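Local coordinates for protein immunomodulatory active chitinase (Trichuris suis, PDB 6G9C) that probably binds and hydrolyses chitin as a secreted family 18 chitinase, and has immunomodulatory activity in inflammatory lung disease, at residues A[363-368]-A[392-397]. Numbering follows the deposited sequence.
Sequences GGAFVW and SLMQEI. With EDO (1,2-ethanediol), chain C.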
loop_
_atom_site.group_PDB
_atom_site.type_symbol
_atom_site.label_atom_id
_atom_site.label_comp_id
_atom_site.label_asym_id
_atom_site.label_seq_id
_atom_site.Cartn_x
_atom_site.Cartn_y
_atom_site.Cartn_z
ATOM N N GLY A 363 16.715 -8.621 21.630
ATOM C CA GLY A 363 16.466 -8.153 20.275
ATOM C C GLY A 363 15.419 -7.069 20.172
ATOM O O GLY A 363 15.428 -6.279 19.218
ATOM N N GLY A 364 14.506 -7.020 21.124
ATOM C CA GLY A 364 13.478 -5.994 21.150
ATOM C C GLY A 364 12.305 -6.465 21.990
ATOM O O GLY A 364 12.460 -7.306 22.882
ATOM N N ALA A 365 11.133 -5.930 21.662
ATOM C CA ALA A 365 9.922 -6.240 22.407
ATOM C C ALA A 365 8.757 -6.373 21.447
ATOM O O ALA A 365 8.766 -5.824 20.339
ATOM C CB ALA A 365 9.604 -5.148 23.450
ATOM N N PHE A 366 7.745 -7.108 21.893
ATOM C CA PHE A 366 6.458 -7.119 21.222
ATOM C C PHE A 366 5.367 -7.104 22.281
ATOM O O PHE A 366 5.586 -7.525 23.425
ATOM C CB PHE A 366 6.315 -8.325 20.281
ATOM C CG PHE A 366 6.055 -9.639 20.988
ATOM C CD1 PHE A 366 4.755 -10.049 21.263
ATOM C CD2 PHE A 366 7.110 -10.471 21.353
ATOM C CE1 PHE A 366 4.502 -11.257 21.889
ATOM C CE2 PHE A 366 6.870 -11.667 21.990
ATOM C CZ PHE A 366 5.566 -12.069 22.261
ATOM N N VAL A 367 4.194 -6.589 21.909
ATOM C CA VAL A 367 3.070 -6.504 22.836
ATOM C C VAL A 367 1.932 -7.396 22.354
ATOM O O VAL A 367 1.594 -7.434 21.164
ATOM C CB VAL A 367 2.570 -5.052 23.044
ATOM C CG1 VAL A 367 3.676 -4.202 23.615
ATOM C CG2 VAL A 367 2.083 -4.457 21.736
ATOM N N TRP A 368 1.339 -8.111 23.293
ATOM C CA TRP A 368 0.067 -8.805 23.092
ATOM C C TRP A 368 -0.902 -8.138 24.070
ATOM O O TRP A 368 -0.833 -8.420 25.266
ATOM C CB TRP A 368 0.216 -10.320 23.357
ATOM C CG TRP A 368 -1.084 -11.051 23.256
ATOM C CD1 TRP A 368 -2.011 -11.206 24.240
ATOM C CD2 TRP A 368 -1.613 -11.713 22.097
ATOM N NE1 TRP A 368 -3.091 -11.918 23.771
ATOM C CE2 TRP A 368 -2.871 -12.240 22.457
ATOM C CE3 TRP A 368 -1.145 -11.906 20.796
ATOM C CZ2 TRP A 368 -3.673 -12.938 21.560
ATOM C CZ3 TRP A 368 -1.937 -12.599 19.902
ATOM C CH2 TRP A 368 -3.190 -13.107 20.285
ATOM N N SER A 392 3.237 2.814 23.859
ATOM C CA SER A 392 4.129 3.919 23.502
ATOM C C SER A 392 5.521 3.777 24.096
ATOM O O SER A 392 6.469 4.371 23.564
ATOM C CB SER A 392 3.568 5.274 23.984
ATOM O OG SER A 392 2.290 5.523 23.443
ATOM N N LEU A 393 5.658 3.040 25.204
ATOM C CA LEU A 393 6.949 2.935 25.879
ATOM C C LEU A 393 7.998 2.244 25.019
ATOM O O LEU A 393 9.194 2.445 25.246
ATOM C CB LEU A 393 6.787 2.184 27.205
ATOM C CG LEU A 393 6.001 2.980 28.267
ATOM C CD1 LEU A 393 5.668 2.115 29.471
ATOM C CD2 LEU A 393 6.772 4.204 28.689
ATOM N N MET A 394 7.583 1.402 24.065
ATOM C CA MET A 394 8.552 0.750 23.188
ATOM C C MET A 394 9.293 1.779 22.338
ATOM O O MET A 394 10.524 1.881 22.386
ATOM C CB MET A 394 7.856 -0.291 22.300
ATOM C CG MET A 394 7.372 -1.523 23.041
ATOM S SD MET A 394 7.049 -2.910 21.917
ATOM C CE MET A 394 5.759 -2.236 20.887
ATOM N N GLN A 395 8.545 2.571 21.565
ATOM C CA GLN A 395 9.149 3.655 20.793
ATOM C C GLN A 395 9.936 4.613 21.683
ATOM O O GLN A 395 11.047 5.031 21.334
ATOM C CB GLN A 395 8.052 4.410 20.047
ATOM C CG GLN A 395 8.389 4.796 18.643
ATOM C CD GLN A 395 9.493 5.803 18.579
ATOM O OE1 GLN A 395 9.604 6.671 19.445
ATOM N NE2 GLN A 395 10.327 5.701 17.548
ATOM N N GLU A 396 9.374 4.979 22.839
ATOM C CA GLU A 396 9.983 6.037 23.641
ATOM C C GLU A 396 11.310 5.604 24.235
ATOM O O GLU A 396 12.214 6.432 24.382
ATOM C CB GLU A 396 9.047 6.467 24.764
ATOM C CG GLU A 396 7.856 7.264 24.303
ATOM C CD GLU A 396 6.827 7.434 25.399
ATOM O OE1 GLU A 396 7.190 7.272 26.587
ATOM O OE2 GLU A 396 5.657 7.724 25.072
ATOM N N ILE A 397 11.445 4.328 24.579
ATOM C CA ILE A 397 12.634 3.825 25.250
ATOM C C ILE A 397 13.578 3.129 24.278
ATOM O O ILE A 397 14.786 3.355 24.319
ATOM C CB ILE A 397 12.234 2.882 26.406
ATOM C CG1 ILE A 397 11.391 3.634 27.443
ATOM C CG2 ILE A 397 13.471 2.265 27.048
ATOM C CD1 ILE A 397 10.693 2.731 28.460
HETATM C C1 EDO C . -5.028 -12.926 26.568
HETATM O O1 EDO C . -5.417 -12.603 25.232
HETATM C C2 EDO C . -6.325 -13.078 27.345
HETATM O O2 EDO C . -7.100 -14.180 26.857
#
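Met394 of the helix reaches across to Ala365 and Val367 of strand 364-368 and carries the whole helix side of this contact. Its CB points toward the strand but is still too far away to touch it. CG comes next, 4.3 Å from Ala365 CB. SD makes the closest approach. It lies 3.7 Å from Ala365 CB and equally close to Ala365 O, so the sulfur rests on both the methyl and the backbone of one residue. The chain then turns about the CG-SD bond (chi3 -62°), which swings CE along the strand to Val367. There CE lies 4.0 Å from Val367 CG1, the branch lying anti to the carbonyl carbon, which also touches the sulfur. The interaction is apolar packing of buried groups.

Phe366 and Trp368 belong to the other side of the strand. Trp368 NE1 donates an almost straight hydrogen bond (178°) to O1 of a bound 1,2-ethanediol, 2.8 Å away and in the ring plane. Tyr372 OH binds the same molecule. A tryptophan at this strand end commonly floors the sugar site in family 18 chitinases, and Trp368 is consistent with that role.

The strand is the last of the TIM barrel and closes it between strands 34-40 and 268-281. Segment 392-397 of helix 392-398 packs on the outer face, nearly antiparallel to strand 364-368 (166°); the axes of the two segments come within 9.5 Å. Met394 also touches Cys37 of strand 34-40. On the flank, Leu393 and Ile397 pack against helix 347-360.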